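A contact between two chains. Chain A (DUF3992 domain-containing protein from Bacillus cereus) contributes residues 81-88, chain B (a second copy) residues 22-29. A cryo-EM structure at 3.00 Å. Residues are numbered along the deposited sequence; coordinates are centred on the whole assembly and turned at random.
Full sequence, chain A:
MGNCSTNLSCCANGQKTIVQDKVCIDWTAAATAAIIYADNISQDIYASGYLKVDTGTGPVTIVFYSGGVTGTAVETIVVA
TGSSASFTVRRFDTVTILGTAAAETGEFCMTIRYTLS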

# COMPACT_ATOMS: atom_id res chain seq x y z
N THR A 81 -15.51 54.26 -30.42
CA THR A 81 -15.69 53.82 -31.80
C THR A 81 -14.34 53.61 -32.46
O THR A 81 -13.44 54.44 -32.33
CB THR A 81 -16.50 54.84 -32.59
OG1 THR A 81 -17.74 55.08 -31.92
CG2 THR A 81 -16.79 54.31 -33.98
N GLY A 82 -14.20 52.50 -33.18
CA GLY A 82 -12.96 52.17 -33.83
C GLY A 82 -11.97 51.40 -32.98
O GLY A 82 -10.84 51.17 -33.43
N SER A 83 -12.36 50.99 -31.78
CA SER A 83 -11.50 50.23 -30.89
C SER A 83 -12.27 49.03 -30.35
O SER A 83 -13.45 48.84 -30.65
CB SER A 83 -10.98 51.11 -29.75
OG SER A 83 -10.13 50.38 -28.89
N SER A 84 -11.60 48.22 -29.54
CA SER A 84 -12.17 46.98 -29.04
C SER A 84 -11.85 46.84 -27.56
O SER A 84 -11.04 47.58 -27.00
CB SER A 84 -11.63 45.77 -29.80
OG SER A 84 -12.03 45.82 -31.16
N ALA A 85 -12.50 45.87 -26.92
CA ALA A 85 -12.21 45.57 -25.52
C ALA A 85 -12.56 44.13 -25.22
O ALA A 85 -13.63 43.66 -25.63
CB ALA A 85 -12.98 46.50 -24.59
N SER A 86 -11.70 43.44 -24.49
CA SER A 86 -11.87 42.02 -24.19
C SER A 86 -12.22 41.82 -22.72
O SER A 86 -12.14 42.74 -21.91
CB SER A 86 -10.62 41.24 -24.57
OG SER A 86 -9.49 41.77 -23.90
N PHE A 87 -12.60 40.59 -22.38
CA PHE A 87 -13.07 40.31 -21.03
C PHE A 87 -13.10 38.81 -20.77
O PHE A 87 -13.10 38.00 -21.70
CB PHE A 87 -14.47 40.89 -20.81
CG PHE A 87 -15.48 40.45 -21.82
CD1 PHE A 87 -16.08 39.21 -21.74
CD2 PHE A 87 -15.82 41.27 -22.87
CE1 PHE A 87 -16.99 38.80 -22.67
CE2 PHE A 87 -16.73 40.87 -23.80
CZ PHE A 87 -17.32 39.63 -23.70
N THR A 88 -13.16 38.46 -19.48
CA THR A 88 -13.58 37.15 -19.01
C THR A 88 -14.34 37.32 -17.70
O THR A 88 -13.92 38.08 -16.83
CB THR A 88 -12.39 36.20 -18.81
OG1 THR A 88 -12.85 34.97 -18.24
CG2 THR A 88 -11.39 36.79 -17.88
N LYS B 22 -8.10 32.47 -24.47
CA LYS B 22 -7.27 33.36 -25.27
C LYS B 22 -8.12 34.47 -25.85
O LYS B 22 -9.28 34.24 -26.22
CB LYS B 22 -6.57 32.60 -26.39
CG LYS B 22 -5.63 33.43 -27.22
CD LYS B 22 -4.93 32.57 -28.24
CE LYS B 22 -3.81 33.32 -28.91
NZ LYS B 22 -3.05 32.44 -29.83
N VAL B 23 -7.56 35.68 -25.93
CA VAL B 23 -8.25 36.82 -26.54
C VAL B 23 -7.27 37.64 -27.36
O VAL B 23 -6.08 37.73 -27.03
CB VAL B 23 -8.95 37.72 -25.50
CG1 VAL B 23 -10.16 37.04 -24.94
CG2 VAL B 23 -7.99 38.09 -24.41
N CYS B 24 -7.79 38.24 -28.42
CA CYS B 24 -7.01 39.04 -29.36
C CYS B 24 -7.86 40.25 -29.70
O CYS B 24 -9.04 40.08 -30.03
CB CYS B 24 -6.76 38.27 -30.64
SG CYS B 24 -5.61 36.93 -30.62
N ILE B 25 -7.30 41.45 -29.65
CA ILE B 25 -8.03 42.64 -30.09
C ILE B 25 -7.09 43.62 -30.78
O ILE B 25 -5.86 43.52 -30.67
CB ILE B 25 -8.76 43.36 -28.95
CG1 ILE B 25 -7.81 43.71 -27.82
CG2 ILE B 25 -9.93 42.56 -28.43
CD1 ILE B 25 -8.35 44.76 -26.91
N ASP B 26 -7.69 44.57 -31.48
CA ASP B 26 -7.01 45.72 -32.04
C ASP B 26 -7.52 46.97 -31.34
O ASP B 26 -8.73 47.12 -31.15
CB ASP B 26 -7.26 45.84 -33.55
CG ASP B 26 -6.75 44.64 -34.31
OD1 ASP B 26 -5.83 43.97 -33.82
OD2 ASP B 26 -7.27 44.38 -35.42
N TRP B 27 -6.61 47.85 -30.96
CA TRP B 27 -6.95 48.99 -30.13
C TRP B 27 -6.46 50.29 -30.76
O TRP B 27 -5.45 50.31 -31.48
CB TRP B 27 -6.37 48.87 -28.73
CG TRP B 27 -4.91 48.61 -28.73
CD1 TRP B 27 -4.31 47.40 -28.65
CD2 TRP B 27 -3.87 49.57 -28.81
NE1 TRP B 27 -2.95 47.55 -28.68
CE2 TRP B 27 -2.66 48.88 -28.77
CE3 TRP B 27 -3.84 50.96 -28.90
CZ2 TRP B 27 -1.43 49.52 -28.83
CZ3 TRP B 27 -2.62 51.59 -28.96
CH2 TRP B 27 -1.44 50.87 -28.92
N THR B 28 -7.18 51.36 -30.45
CA THR B 28 -6.82 52.73 -30.79
C THR B 28 -6.80 53.54 -29.50
O THR B 28 -7.76 53.51 -28.73
CB THR B 28 -7.80 53.34 -31.77
OG1 THR B 28 -8.04 52.42 -32.85
CG2 THR B 28 -7.25 54.63 -32.34
N ALA B 29 -5.72 54.29 -29.29
CA ALA B 29 -5.48 54.96 -28.01
C ALA B 29 -5.71 56.45 -28.14
O ALA B 29 -5.15 57.10 -29.03
CB ALA B 29 -4.06 54.69 -27.53

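When two β-strands from different subunits meet at an angle, they seldom share the continuous ladder of backbone hydrogen bonds that defines a sheet. Instead they tend to pack side chain against side chain, with polar contacts gathered where the backbones come close. The contact between two copies of a DUF3992 domain-containing protein from Bacillus cereus is a compact example. Strand 84-88 of chain A and the chain B strand that carries B:Val23 and B:Ile25 run in broadly opposed directions, 143° apart, and their axes approach to 6.2 Å. The backbones diverge along the contact: the CA atoms of A:Ser83 and B:Trp27 lie 4.8 Å apart, whereas those of A:Ser86 and B:Val23 are separated by 6.8 Å.

The hydrogen bonds belong to the narrow end. The hydroxyl OG1 of B:Thr28 donates to the carbonyl O of A:Gly82 at 3.1 Å, the shortest approach between the two stretches. The backbone of B:Thr28 makes a second link, from its N to OG of A:Ser83. At 3.5 Å this bond is weak, although its N-H...acceptor angle of 168° is nearly straight. One threonine thus engages two successive residues of chain A, through its side chain in one case and its main chain in the other. Both bonds pair a side-chain hydroxyl with a backbone group, so neither is a rung of the conventional sheet ladder. A:Gly82 contributes its carbonyl from a loop with phi/psi of 87/6, where a CB would be jammed against the carbonyl O of the preceding residue; the local backbone by itself calls for glycine.

Close packing around these bonds brings A:Ser83 against the neighboring main chain as well, with its OG 3.7 Å from CA of B:Trp27. The tryptophan itself has little part in the contact: its CA-to-CB bond points sideways, the end of its side chain leads away, and its NE1 is hydrogen-bonded elsewhere in the structure.

Farther along, van der Waals packing takes over. The alternation of a β-strand directs the CA-to-CB bonds of A:Ser84 and A:Ser86 toward chain B, while those of A:Ala85 and A:Phe87 point away. On the facing strand, B:Val23 and B:Ile25 point toward chain A, with B:Cys24 between them directed away. B:Ile25 has the largest area covered by the opposing stretch, 67 Å², and it bridges the two serines: its CB lies 3.8 Å from CB of A:Ser84, and its CG2 is 4.1 Å from CB of A:Ser86. Its CD1 also reaches within 4.2 Å of CA of A:Ala85, so the isoleucine packs against main chain as well as side chains. B:Val23 extends the row, its CB 4.0 Å from CB of A:Ser86. The closest approach of A:Ser84 to B:Ile25 is through its CB, while A:Ser86 meets B:Val23 with both CB and OG, its OG 4.0 Å from CG2 of B:Val23. Short side chains on one strand accommodate branched ones on the other. The two stretches together bury 382 Å².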